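Local coordinates for protein yciO (Escherichia coli, PDB 1K7J) that is of unknown function but may bind double-stranded RNA, at residues Arg15-Ala20 with Asn126-Ala131; Glu22-Gly27 with Glu134-Pro139; Arg52-Arg57 with His63-Met68. All coordinates share one frame; numbering follows the deposited sequence.

Contact 1 of 3, residues Arg15-Ala20 with Asn126-Ala131; sequences RLINQA and NPIAQA
Within 15-20, I17 makes the contact with 126-131, meeting A131 squarely and I128 at longer range. Its CD1 methyl lies 3.8 Å from the CB of A131, with CG1 of I17 almost as near to that same methyl. The other branch turns to the backbone: CG2 of I17 stands 3.6 Å from the carbonyl O of A131, so the isoleucine straddles the alanine, one arm on its methyl and one on its peptide. I128 is a looser neighbour, its CG2 being 4.3 Å from I17 CD1, while the same CD1 comes to 4.0 Å from the I128 carbonyl O. No hydrogen bond crosses between the segments, and the join is wholly apolar on the side-chain side.

The fork of I17 follows from its first torsion: with chi1 at -71°, CG1 sits beside the backbone N and CG2 beside the carbonyl carbon, and both branches can face the second helix. The small A131 lets the helices come close, the CA atoms of I17 and A131 being 6.7 Å apart. This is helix-to-helix packing in a YrdC-like domain, between helix 14-25 and the first turns of helix 127-136. Further along the latter helix, I17 also touches L132 and A135, which extend the apolar seam.

Beyond this first shell, I128 rests on P33 of strand 30-34 and on I7, and A20, one turn after I17, packs on L170 and I172 of strand 170-173. N126 occupies the N-cap position of helix 127-136 and uses its ND2 to bond the carbonyl O of P33, while the Q130 side chain reaches the carbonyl oxygens of R70 and P124, tying the start of the helix to the surrounding loops.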
ATOM      1  N   ARG A  15      -7.445  -6.669  19.208  1.00 11.16           N
ATOM      2  CA  ARG A  15      -6.367  -6.324  20.128  1.00 11.72           C
ATOM      3  C   ARG A  15      -5.026  -6.179  19.411  1.00 11.24           C
ATOM      4  O   ARG A  15      -4.269  -5.243  19.676  1.00 11.47           O
ATOM      5  CB  ARG A  15      -6.248  -7.388  21.221  1.00 12.61           C
ATOM      6  CG  ARG A  15      -5.107  -7.162  22.197  1.00 14.43           C
ATOM      7  CD  ARG A  15      -5.029  -8.298  23.204  1.00 15.24           C
ATOM      8  NE  ARG A  15      -4.703  -9.572  22.568  1.00 16.08           N
ATOM      9  CZ  ARG A  15      -3.491 -10.119  22.556  1.00 16.07           C
ATOM     10  NH1 ARG A  15      -2.477  -9.505  23.153  1.00 16.36           N
ATOM     11  NH2 ARG A  15      -3.293 -11.281  21.943  1.00 16.21           N
ATOM     12  N   LEU A  16      -4.734  -7.107  18.502  1.00 10.57           N
ATOM     13  CA  LEU A  16      -3.471  -7.067  17.771  1.00 10.13           C
ATOM     14  C   LEU A  16      -3.487  -5.986  16.694  1.00  9.65           C
ATOM     15  O   LEU A  16      -2.464  -5.356  16.423  1.00  9.56           O
ATOM     16  CB  LEU A  16      -3.165  -8.442  17.168  1.00 10.35           C
ATOM     17  CG  LEU A  16      -2.958  -9.531  18.230  1.00 10.66           C
ATOM     18  CD1 LEU A  16      -2.643 -10.862  17.566  1.00 10.98           C
ATOM     19  CD2 LEU A  16      -1.827  -9.118  19.168  1.00 11.39           C
ATOM     20  N   ILE A  17      -4.648  -5.769  16.083  1.00  9.51           N
ATOM     21  CA  ILE A  17      -4.777  -4.721  15.077  1.00  9.38           C
ATOM     22  C   ILE A  17      -4.501  -3.385  15.768  1.00  9.54           C
ATOM     23  O   ILE A  17      -3.756  -2.549  15.255  1.00  9.11           O
ATOM     24  CB  ILE A  17      -6.203  -4.690  14.474  1.00  8.43           C
ATOM     25  CG1 ILE A  17      -6.420  -5.913  13.580  1.00  8.70           C
ATOM     26  CG2 ILE A  17      -6.421  -3.400  13.687  1.00  8.63           C
ATOM     27  CD1 ILE A  17      -5.532  -5.941  12.337  1.00  8.49           C
ATOM     28  N   ASN A  18      -5.094  -3.192  16.943  1.00 10.20           N
ATOM     29  CA  ASN A  18      -4.897  -1.949  17.682  1.00 10.74           C
ATOM     30  C   ASN A  18      -3.435  -1.746  18.065  1.00 10.64           C
ATOM     31  O   ASN A  18      -2.900  -0.645  17.930  1.00 10.84           O
ATOM     32  CB  ASN A  18      -5.787  -1.914  18.931  1.00 11.80           C
ATOM     33  CG  ASN A  18      -7.256  -1.716  18.594  1.00 12.74           C
ATOM     34  OD1 ASN A  18      -7.602  -1.369  17.463  1.00 13.17           O
ATOM     35  ND2 ASN A  18      -8.126  -1.923  19.578  1.00 14.06           N
ATOM     36  N   GLN A  19      -2.781  -2.804  18.536  1.00 10.92           N
ATOM     37  CA  GLN A  19      -1.374  -2.691  18.903  1.00 11.17           C
ATOM     38  C   GLN A  19      -0.528  -2.336  17.681  1.00 10.51           C
ATOM     39  O   GLN A  19       0.413  -1.549  17.774  1.00 10.91           O
ATOM     40  CB  GLN A  19      -0.873  -3.994  19.530  1.00 12.75           C
ATOM     41  CG  GLN A  19      -1.323  -4.185  20.967  1.00 15.54           C
ATOM     42  CD  GLN A  19      -0.785  -5.462  21.579  1.00 17.36           C
ATOM     43  OE1 GLN A  19       0.400  -5.772  21.454  1.00 18.27           O
ATOM     44  NE2 GLN A  19      -1.653  -6.207  22.257  1.00 18.52           N
ATOM     45  N   ALA A  20      -0.871  -2.912  16.532  1.00  9.79           N
ATOM     46  CA  ALA A  20      -0.140  -2.634  15.301  1.00  9.54           C
ATOM     47  C   ALA A  20      -0.293  -1.160  14.937  1.00  9.68           C
ATOM     48  O   ALA A  20       0.674  -0.495  14.569  1.00 10.48           O
ATOM     49  CB  ALA A  20      -0.666  -3.512  14.167  1.00  9.13           C
ATOM     50  N   ASN A 126      -8.507  -7.224   1.679  1.00  7.78           N
ATOM     51  CA  ASN A 126      -8.407  -8.203   2.762  1.00  7.62           C
ATOM     52  C   ASN A 126      -8.733  -7.646   4.143  1.00  7.79           C
ATOM     53  O   ASN A 126      -8.467  -6.478   4.440  1.00  8.29           O
ATOM     54  CB  ASN A 126      -7.011  -8.823   2.774  1.00  7.80           C
ATOM     55  CG  ASN A 126      -5.934  -7.803   3.035  1.00  7.90           C
ATOM     56  OD1 ASN A 126      -5.791  -6.832   2.289  1.00  8.26           O
ATOM     57  ND2 ASN A 126      -5.165  -8.011   4.099  1.00  7.79           N
ATOM     58  N   PRO A 127      -9.301  -8.490   5.015  1.00  7.77           N
ATOM     59  CA  PRO A 127      -9.674  -8.094   6.374  1.00  7.69           C
ATOM     60  C   PRO A 127      -8.599  -7.436   7.231  1.00  7.31           C
ATOM     61  O   PRO A 127      -8.873  -6.439   7.900  1.00  7.78           O
ATOM     62  CB  PRO A 127     -10.179  -9.399   6.983  1.00  7.77           C
ATOM     63  CG  PRO A 127     -10.812 -10.077   5.805  1.00  8.02           C
ATOM     64  CD  PRO A 127      -9.760  -9.864   4.735  1.00  7.81           C
ATOM     65  N   ILE A 128      -7.383  -7.974   7.227  1.00  7.37           N
ATOM     66  CA  ILE A 128      -6.342  -7.380   8.060  1.00  7.15           C
ATOM     67  C   ILE A 128      -6.006  -5.950   7.645  1.00  6.95           C
ATOM     68  O   ILE A 128      -5.963  -5.054   8.488  1.00  7.23           O
ATOM     69  CB  ILE A 128      -5.059  -8.250   8.069  1.00  7.14           C
ATOM     70  CG1 ILE A 128      -5.321  -9.533   8.867  1.00  7.38           C
ATOM     71  CG2 ILE A 128      -3.898  -7.484   8.698  1.00  7.56           C
ATOM     72  CD1 ILE A 128      -4.160 -10.526   8.857  1.00  6.82           C
ATOM     73  N   ALA A 129      -5.786  -5.726   6.352  1.00  7.43           N
ATOM     74  CA  ALA A 129      -5.456  -4.385   5.881  1.00  7.42           C
ATOM     75  C   ALA A 129      -6.616  -3.431   6.149  1.00  7.13           C
ATOM     76  O   ALA A 129      -6.407  -2.300   6.591  1.00  7.59           O
ATOM     77  CB  ALA A 129      -5.119  -4.414   4.394  1.00  7.57           C
ATOM     78  N   GLN A 130      -7.840  -3.881   5.891  1.00  7.72           N
ATOM     79  CA  GLN A 130      -8.998  -3.033   6.136  1.00  7.77           C
ATOM     80  C   GLN A 130      -9.120  -2.688   7.619  1.00  7.87           C
ATOM     81  O   GLN A 130      -9.436  -1.552   7.972  1.00  8.55           O
ATOM     82  CB  GLN A 130     -10.274  -3.716   5.647  1.00  8.28           C
ATOM     83  CG  GLN A 130     -10.548  -3.498   4.162  1.00  8.99           C
ATOM     84  CD  GLN A 130     -10.863  -2.048   3.847  1.00  9.52           C
ATOM     85  OE1 GLN A 130     -11.664  -1.418   4.534  1.00 11.03           O
ATOM     86  NE2 GLN A 130     -10.244  -1.517   2.800  1.00  9.91           N
ATOM     87  N   ALA A 131      -8.851  -3.661   8.486  1.00  8.02           N
ATOM     88  CA  ALA A 131      -8.933  -3.433   9.924  1.00  7.84           C
ATOM     89  C   ALA A 131      -7.883  -2.413  10.368  1.00  8.11           C
ATOM     90  O   ALA A 131      -8.162  -1.539  11.189  1.00  8.10           O
ATOM     91  CB  ALA A 131      -8.747  -4.752  10.682  1.00  7.83           C
TER

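Contact 2 of 3, residues Glu22-Gly27 with Glu134-Pro139; sequences EIVRKG and EALGEP
With chi1 of R25 at -78°, CG lies beside the backbone N, and from CG to NE the chain runs extended, which carries the guanidinium across to the last turn of the helix ending at L136. L136 answers with CG anti to its own N (chi1 -178°), sending CD1 back along the arginine, so the two chains run side by side, pointing opposite ways. CD1 of L136 is 4.2 Å from R25 CG and equally far from NE, so the leucine methyl rests against the arginine chain at both atoms while the charged end goes on to the backbone.

There NH2 of R25 donates to the carbonyl O of L136 over 3.2 Å. The donor stands well above the carbonyl plane, 53° out of it, and hence does not use a lone pair. The carbonyl O of A135 is nearer to NH2, at 2.8 Å, but the angle is too poor for a hydrogen bond. A water donates to the carbonyl O of L136, its own O 3.0 Å away. The same water weakly accepts from R25 NE, closing a second, indirect path between the same groups. Deeper in, V24 CG1 meets L136 CD1 at 4.2 Å.

Both helices end here. G27, with positive phi, is the C-prime residue of a Schellman motif, its N bonded to the carbonyl O of V24, and G137 leaves the other helix with positive phi. V24 also rests on I30 of strand 30-34, A135 packs on N18 and V21 of helix 14-25, and beyond G137 the chain passes E138 and P139, which lie against Y78 of helix 72-78, into strand 140-144.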
ATOM      1  N   GLU A  22      -0.922   1.287  16.949  1.00 12.56           N
ATOM      2  CA  GLU A  22      -0.219   2.135  17.901  1.00 13.61           C
ATOM      3  C   GLU A  22       1.256   2.226  17.512  1.00 13.07           C
ATOM      4  O   GLU A  22       1.889   3.269  17.679  1.00 12.98           O
ATOM      5  CB  GLU A  22      -0.364   1.596  19.326  1.00 16.27           C
ATOM      6  CG  GLU A  22       0.167   2.552  20.380  1.00 20.14           C
ATOM      7  CD  GLU A  22      -0.318   3.981  20.172  1.00 22.31           C
ATOM      8  OE1 GLU A  22      -1.550   4.201  20.138  1.00 22.72           O
ATOM      9  OE2 GLU A  22       0.537   4.887  20.038  1.00 23.26           O
ATOM     10  N   ILE A  23       1.799   1.130  16.992  1.00 12.37           N
ATOM     11  CA  ILE A  23       3.189   1.114  16.553  1.00 12.12           C
ATOM     12  C   ILE A  23       3.330   2.081  15.376  1.00 12.35           C
ATOM     13  O   ILE A  23       4.298   2.839  15.293  1.00 12.67           O
ATOM     14  CB  ILE A  23       3.618  -0.314  16.142  1.00 11.98           C
ATOM     15  CG1 ILE A  23       3.747  -1.180  17.401  1.00 12.58           C
ATOM     16  CG2 ILE A  23       4.927  -0.274  15.358  1.00 12.23           C
ATOM     17  CD1 ILE A  23       3.880  -2.672  17.134  1.00 12.28           C
ATOM     18  N   VAL A  24       2.356   2.061  14.469  1.00 11.72           N
ATOM     19  CA  VAL A  24       2.375   2.959  13.318  1.00 11.85           C
ATOM     20  C   VAL A  24       2.281   4.419  13.776  1.00 12.50           C
ATOM     21  O   VAL A  24       3.014   5.279  13.288  1.00 13.08           O
ATOM     22  CB  VAL A  24       1.199   2.650  12.351  1.00 11.89           C
ATOM     23  CG1 VAL A  24       1.079   3.746  11.283  1.00 11.32           C
ATOM     24  CG2 VAL A  24       1.423   1.301  11.690  1.00 11.62           C
ATOM     25  N   ARG A  25       1.386   4.695  14.721  1.00 12.95           N
ATOM     26  CA  ARG A  25       1.209   6.057  15.219  1.00 14.04           C
ATOM     27  C   ARG A  25       2.464   6.608  15.884  1.00 14.21           C
ATOM     28  O   ARG A  25       2.696   7.817  15.874  1.00 14.61           O
ATOM     29  CB  ARG A  25       0.019   6.115  16.186  1.00 14.83           C
ATOM     30  CG  ARG A  25      -1.321   6.133  15.461  1.00 16.68           C
ATOM     31  CD  ARG A  25      -2.513   5.969  16.395  1.00 18.57           C
ATOM     32  NE  ARG A  25      -3.769   6.131  15.663  1.00 20.35           N
ATOM     33  CZ  ARG A  25      -4.958   5.727  16.102  1.00 21.40           C
ATOM     34  NH1 ARG A  25      -5.071   5.125  17.278  1.00 21.39           N
ATOM     35  NH2 ARG A  25      -6.040   5.934  15.361  1.00 21.32           N
ATOM     36  N   LYS A  26       3.280   5.723  16.445  1.00 14.83           N
ATOM     37  CA  LYS A  26       4.512   6.141  17.104  1.00 15.38           C
ATOM     38  C   LYS A  26       5.666   6.304  16.121  1.00 15.56           C
ATOM     39  O   LYS A  26       6.802   6.548  16.525  1.00 16.11           O
ATOM     40  CB  LYS A  26       4.891   5.142  18.198  1.00 16.74           C
ATOM     41  CG  LYS A  26       3.945   5.151  19.388  1.00 18.76           C
ATOM     42  CD  LYS A  26       4.370   4.138  20.433  1.00 20.17           C
ATOM     43  CE  LYS A  26       3.484   4.206  21.667  1.00 21.43           C
ATOM     44  NZ  LYS A  26       3.579   5.534  22.339  1.00 22.19           N
ATOM     45  N   GLY A  27       5.372   6.161  14.831  1.00 14.69           N
ATOM     46  CA  GLY A  27       6.401   6.322  13.815  1.00 14.91           C
ATOM     47  C   GLY A  27       7.111   5.054  13.382  1.00 14.33           C
ATOM     48  O   GLY A  27       8.183   5.115  12.775  1.00 15.63           O
ATOM     49  N   GLU A 134      -9.073   1.023   9.255  1.00  9.81           N
ATOM     50  CA  GLU A 134     -10.207   1.475  10.053  1.00 11.01           C
ATOM     51  C   GLU A 134      -9.725   2.008  11.399  1.00 10.85           C
ATOM     52  O   GLU A 134     -10.195   3.042  11.874  1.00 10.81           O
ATOM     53  CB  GLU A 134     -11.193   0.328  10.288  1.00 13.02           C
ATOM     54  CG  GLU A 134     -12.483   0.765  10.966  1.00 16.55           C
ATOM     55  CD  GLU A 134     -13.407  -0.402  11.266  1.00 19.32           C
ATOM     56  OE1 GLU A 134     -13.549  -1.289  10.397  1.00 20.49           O
ATOM     57  OE2 GLU A 134     -13.999  -0.426  12.366  1.00 20.78           O
ATOM     58  N   ALA A 135      -8.783   1.302  12.015  1.00 10.40           N
ATOM     59  CA  ALA A 135      -8.257   1.717  13.310  1.00 10.82           C
ATOM     60  C   ALA A 135      -7.376   2.958  13.199  1.00 11.11           C
ATOM     61  O   ALA A 135      -7.400   3.822  14.079  1.00 11.92           O
ATOM     62  CB  ALA A 135      -7.474   0.572  13.946  1.00 10.90           C
ATOM     63  N   LEU A 136      -6.602   3.055  12.121  1.00 10.86           N
ATOM     64  CA  LEU A 136      -5.715   4.201  11.925  1.00 11.09           C
ATOM     65  C   LEU A 136      -6.506   5.486  11.678  1.00 10.86           C
ATOM     66  O   LEU A 136      -6.150   6.548  12.188  1.00 11.26           O
ATOM     67  CB  LEU A 136      -4.757   3.939  10.759  1.00 11.10           C
ATOM     68  CG  LEU A 136      -3.717   5.026  10.458  1.00 11.91           C
ATOM     69  CD1 LEU A 136      -2.850   5.284  11.680  1.00 12.65           C
ATOM     70  CD2 LEU A 136      -2.861   4.585   9.281  1.00 12.35           C
ATOM     71  N   GLY A 137      -7.572   5.391  10.889  1.00 10.51           N
ATOM     72  CA  GLY A 137      -8.399   6.561  10.637  1.00 10.48           C
ATOM     73  C   GLY A 137      -8.028   7.401   9.433  1.00 10.37           C
ATOM     74  O   GLY A 137      -8.725   8.362   9.103  1.00 10.77           O
ATOM     75  N   GLU A 138      -6.921   7.053   8.790  1.00 10.34           N
ATOM     76  CA  GLU A 138      -6.466   7.761   7.599  1.00 10.13           C
ATOM     77  C   GLU A 138      -5.606   6.797   6.791  1.00  9.50           C
ATOM     78  O   GLU A 138      -5.323   5.686   7.247  1.00  9.07           O
ATOM     79  CB  GLU A 138      -5.661   9.012   7.980  1.00 11.39           C
ATOM     80  CG  GLU A 138      -4.406   8.745   8.804  1.00 12.67           C
ATOM     81  CD  GLU A 138      -3.573  10.002   9.021  1.00 14.14           C
ATOM     82  OE1 GLU A 138      -4.125  11.116   8.883  1.00 15.20           O
ATOM     83  OE2 GLU A 138      -2.371   9.878   9.340  1.00 14.71           O
ATOM     84  N   PRO A 139      -5.183   7.200   5.583  1.00  9.46           N
ATOM     85  CA  PRO A 139      -4.355   6.323   4.752  1.00  9.79           C
ATOM     86  C   PRO A 139      -3.017   5.992   5.389  1.00 10.16           C
ATOM     87  O   PRO A 139      -2.529   6.708   6.259  1.00  9.93           O
ATOM     88  CB  PRO A 139      -4.171   7.127   3.464  1.00  9.45           C
ATOM     89  CG  PRO A 139      -5.404   7.963   3.407  1.00  9.25           C
ATOM     90  CD  PRO A 139      -5.551   8.417   4.840  1.00  9.57           C
TER
HETATM   91  O   HOH W   1      -3.653   8.069  12.971  1.00 53.24           O

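Contact 3 of 3, residues Arg52-Arg57 with His63-Met68; sequences RICRIR and HNFTLM. With SO4 (sulfate ion), chain B.
Helix 52-57, the end of a longer helix, faces a segment that runs from loop at H63 into strand 66-68, with the nearest CA atoms, those of C54 and F65, 8.7 Å apart. No hydrogen bond joins the two backbones, so side chains make the contact. C54 SG meets the edge of the F65 ring, near its plane: SG is 3.2 Å from CZ, a close sulfur-aromatic approach, and lies 81° off the ring normal.

At the other end R57 and H63 come together nearly perpendicular, their planes 64° apart, around a sulfate probably taken from the crystallisation liquor. R57 bends at chi2 (70°) and grips the ion with two bonds, NE to O2 at 3.2 Å and NH2 to O3 at 2.8 Å, both nearly straight. H63 presents its ring edge, CE1 lying 3.1 Å from sulfate O4. Its ND1 donates to the carbonyl O of N64 at 3.0 Å, which fixes the rotation of the ring. S144 and R196 also bond the sulfate, making an anion pocket that could suit a phosphate group.

Strand 66-68 lies between strands 118-122 and 140-144, bonded through its backbone to R122, M140 and S142. The helix covers this sheet, with I53 on L40, C42 and T143 and R57 also on T143, while F65 packs on L141.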
ATOM      1  N   ARG A  52      12.999   5.050   5.605  1.00 14.21           N
ATOM      2  CA  ARG A  52      13.293   3.650   5.878  1.00 14.08           C
ATOM      3  C   ARG A  52      12.619   2.739   4.859  1.00 14.56           C
ATOM      4  O   ARG A  52      13.211   1.765   4.398  1.00 14.65           O
ATOM      5  CB  ARG A  52      12.832   3.279   7.290  1.00 14.14           C
ATOM      6  CG  ARG A  52      13.675   3.903   8.392  1.00 14.50           C
ATOM      7  CD  ARG A  52      13.090   3.608   9.759  1.00 14.33           C
ATOM      8  NE  ARG A  52      13.061   2.177  10.048  1.00 14.73           N
ATOM      9  CZ  ARG A  52      12.359   1.635  11.039  1.00 14.65           C
ATOM     10  NH1 ARG A  52      11.628   2.406  11.833  1.00 14.47           N
ATOM     11  NH2 ARG A  52      12.388   0.324  11.237  1.00 15.01           N
ATOM     12  N   ILE A  53      11.374   3.056   4.513  1.00 14.62           N
ATOM     13  CA  ILE A  53      10.642   2.259   3.538  1.00 15.85           C
ATOM     14  C   ILE A  53      11.284   2.388   2.156  1.00 17.06           C
ATOM     15  O   ILE A  53      11.433   1.397   1.443  1.00 17.04           O
ATOM     16  CB  ILE A  53       9.159   2.692   3.473  1.00 15.08           C
ATOM     17  CG1 ILE A  53       8.430   2.212   4.735  1.00 14.66           C
ATOM     18  CG2 ILE A  53       8.500   2.135   2.218  1.00 14.90           C
ATOM     19  CD1 ILE A  53       6.974   2.621   4.805  1.00 14.35           C
ATOM     20  N   CYS A  54      11.669   3.608   1.787  1.00 18.90           N
ATOM     21  CA  CYS A  54      12.306   3.854   0.493  1.00 19.73           C
ATOM     22  C   CYS A  54      13.502   2.935   0.293  1.00 19.92           C
ATOM     23  O   CYS A  54      13.677   2.345  -0.775  1.00 19.94           O
ATOM     24  CB  CYS A  54      12.790   5.304   0.399  1.00 22.50           C
ATOM     25  SG  CYS A  54      11.491   6.542   0.376  1.00 21.15           S
ATOM     26  N   ARG A  55      14.326   2.822   1.328  1.00 18.75           N
ATOM     27  CA  ARG A  55      15.520   1.991   1.271  1.00 18.06           C
ATOM     28  C   ARG A  55      15.206   0.508   1.194  1.00 17.45           C
ATOM     29  O   ARG A  55      15.862  -0.234   0.462  1.00 17.76           O
ATOM     30  CB  ARG A  55      16.405   2.268   2.484  1.00 17.88           C
ATOM     31  CG  ARG A  55      16.948   3.679   2.508  1.00 18.39           C
ATOM     32  CD  ARG A  55      17.855   3.879   3.694  1.00 19.26           C
ATOM     33  NE  ARG A  55      18.395   5.232   3.747  1.00 20.14           N
ATOM     34  CZ  ARG A  55      19.343   5.617   4.595  1.00 20.53           C
ATOM     35  NH1 ARG A  55      19.854   4.745   5.457  1.00 20.77           N
ATOM     36  NH2 ARG A  55      19.779   6.867   4.581  1.00 20.82           N
ATOM     37  N   ILE A  56      14.214   0.069   1.958  1.00 16.43           N
ATOM     38  CA  ILE A  56      13.842  -1.336   1.934  1.00 16.12           C
ATOM     39  C   ILE A  56      13.227  -1.686   0.580  1.00 16.25           C
ATOM     40  O   ILE A  56      13.505  -2.748   0.023  1.00 17.06           O
ATOM     41  CB  ILE A  56      12.835  -1.669   3.054  1.00 15.55           C
ATOM     42  CG1 ILE A  56      13.498  -1.477   4.422  1.00 15.09           C
ATOM     43  CG2 ILE A  56      12.346  -3.099   2.900  1.00 15.10           C
ATOM     44  CD1 ILE A  56      12.553  -1.659   5.602  1.00 14.67           C
ATOM     45  N   ARG A  57      12.401  -0.782   0.058  1.00 16.54           N
ATOM     46  CA  ARG A  57      11.732  -0.977  -1.229  1.00 17.48           C
ATOM     47  C   ARG A  57      12.671  -0.705  -2.402  1.00 17.96           C
ATOM     48  O   ARG A  57      12.431  -1.173  -3.516  1.00 18.59           O
ATOM     49  CB  ARG A  57      10.524  -0.042  -1.335  1.00 17.74           C
ATOM     50  CG  ARG A  57       9.826  -0.027  -2.699  1.00 17.75           C
ATOM     51  CD  ARG A  57       9.080  -1.327  -2.972  1.00 17.45           C
ATOM     52  NE  ARG A  57       8.347  -1.304  -4.237  1.00 17.83           N
ATOM     53  CZ  ARG A  57       8.915  -1.348  -5.441  1.00 18.09           C
ATOM     54  NH1 ARG A  57      10.235  -1.413  -5.559  1.00 18.19           N
ATOM     55  NH2 ARG A  57       8.160  -1.338  -6.533  1.00 17.74           N
ATOM     56  N   HIS A  63       9.471   6.439  -9.455  1.00 18.96           N
ATOM     57  CA  HIS A  63       8.507   5.469  -8.958  1.00 16.92           C
ATOM     58  C   HIS A  63       7.691   6.093  -7.833  1.00 15.82           C
ATOM     59  O   HIS A  63       8.231   6.687  -6.899  1.00 15.99           O
ATOM     60  CB  HIS A  63       9.207   4.202  -8.465  1.00 16.98           C
ATOM     61  CG  HIS A  63       8.308   3.006  -8.411  1.00 17.48           C
ATOM     62  ND1 HIS A  63       7.259   2.901  -7.522  1.00 17.77           N
ATOM     63  CD2 HIS A  63       8.278   1.881  -9.163  1.00 17.54           C
ATOM     64  CE1 HIS A  63       6.622   1.762  -7.730  1.00 17.22           C
ATOM     65  NE2 HIS A  63       7.220   1.126  -8.720  1.00 18.82           N
ATOM     66  N   ASN A  64       6.379   5.945  -7.940  1.00 14.19           N
ATOM     67  CA  ASN A  64       5.444   6.501  -6.976  1.00 13.35           C
ATOM     68  C   ASN A  64       5.340   5.753  -5.658  1.00 13.09           C
ATOM     69  O   ASN A  64       5.580   4.545  -5.584  1.00 12.94           O
ATOM     70  CB  ASN A  64       4.044   6.551  -7.594  1.00 13.17           C
ATOM     71  CG  ASN A  64       3.908   7.617  -8.653  1.00 12.22           C
ATOM     72  OD1 ASN A  64       3.726   8.792  -8.342  1.00 12.94           O
ATOM     73  ND2 ASN A  64       4.002   7.216  -9.914  1.00 12.59           N
ATOM     74  N   PHE A  65       4.987   6.496  -4.616  1.00 12.37           N
ATOM     75  CA  PHE A  65       4.745   5.907  -3.309  1.00 12.01           C
ATOM     76  C   PHE A  65       3.304   5.434  -3.447  1.00 11.34           C
ATOM     77  O   PHE A  65       2.678   5.636  -4.490  1.00 11.78           O
ATOM     78  CB  PHE A  65       4.810   6.962  -2.204  1.00 12.90           C
ATOM     79  CG  PHE A  65       6.189   7.216  -1.686  1.00 14.25           C
ATOM     80  CD1 PHE A  65       6.836   6.267  -0.902  1.00 14.61           C
ATOM     81  CD2 PHE A  65       6.843   8.410  -1.971  1.00 14.52           C
ATOM     82  CE1 PHE A  65       8.115   6.505  -0.409  1.00 15.64           C
ATOM     83  CE2 PHE A  65       8.120   8.656  -1.483  1.00 15.45           C
ATOM     84  CZ  PHE A  65       8.755   7.701  -0.701  1.00 15.75           C
ATOM     85  N   THR A  66       2.775   4.811  -2.404  1.00 10.70           N
ATOM     86  CA  THR A  66       1.402   4.340  -2.430  1.00 10.17           C
ATOM     87  C   THR A  66       0.695   4.773  -1.161  1.00  9.91           C
ATOM     88  O   THR A  66       1.287   4.770  -0.085  1.00 10.36           O
ATOM     89  CB  THR A  66       1.330   2.798  -2.505  1.00 10.46           C
ATOM     90  OG1 THR A  66       1.921   2.349  -3.730  1.00 10.94           O
ATOM     91  CG2 THR A  66      -0.121   2.321  -2.449  1.00 10.96           C
ATOM     92  N   LEU A  67      -0.555   5.191  -1.297  1.00  9.42           N
ATOM     93  CA  LEU A  67      -1.345   5.535  -0.128  1.00  9.13           C
ATOM     94  C   LEU A  67      -2.380   4.421  -0.063  1.00  8.98           C
ATOM     95  O   LEU A  67      -3.174   4.248  -0.991  1.00  8.68           O
ATOM     96  CB  LEU A  67      -2.033   6.895  -0.279  1.00  9.55           C
ATOM     97  CG  LEU A  67      -1.142   8.138  -0.165  1.00  9.83           C
ATOM     98  CD1 LEU A  67      -2.014   9.381  -0.209  1.00 10.86           C
ATOM     99  CD2 LEU A  67      -0.347   8.102   1.139  1.00 10.42           C
HETATM  100  N   MSE A  68      -2.330   3.642   1.011  1.00  8.82           N
HETATM  101  CA  MSE A  68      -3.260   2.536   1.220  1.00  8.49           C
HETATM  102  C   MSE A  68      -4.499   3.173   1.852  1.00  8.43           C
HETATM  103  O   MSE A  68      -4.450   3.645   2.991  1.00  8.61           O
HETATM  104  CB  MSE A  68      -2.617   1.505   2.156  1.00  7.81           C
HETATM  105  CG  MSE A  68      -3.204   0.101   2.103  1.00  7.46           C
HETATM  106 SE   MSE A  68      -2.864  -0.832   0.411  1.00 11.00          SE
HETATM  107  CE  MSE A  68      -0.927  -1.176   0.562  1.00 11.32           C
TER
HETATM  108  S   SO4 B 207       4.496  -0.683  -5.806  1.00 10.96           S
HETATM  109  O1  SO4 B 207       3.266  -1.492  -5.731  1.00 10.23           O
HETATM  110  O2  SO4 B 207       5.185  -0.701  -4.506  1.00 10.58           O
HETATM  111  O3  SO4 B 207       5.393  -1.242  -6.838  1.00 11.41           O
HETATM  112  O4  SO4 B 207       4.143   0.704  -6.159  1.00 11.67           O

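From the N terminus the chain passes through helix 14-25, which supplies the first segment of contact 1 and then that of contact 2. It goes on through strands 30-34 and 37-43 to helix 47-57 and strand 66-68, where contact 3 closes a short loop of five residues. Helix 127-136 then returns to helix 14-25, closing contact 1 and, a little later, contact 2; these two long loops cross, and contact 3 is nested inside both. Contacts 1 and 2 touch where A135 meets I17 and N18. Contact 3, about 17 Å from contact 2 between centres, reaches it where P139 meets M68, linking the helix pair to the sheet.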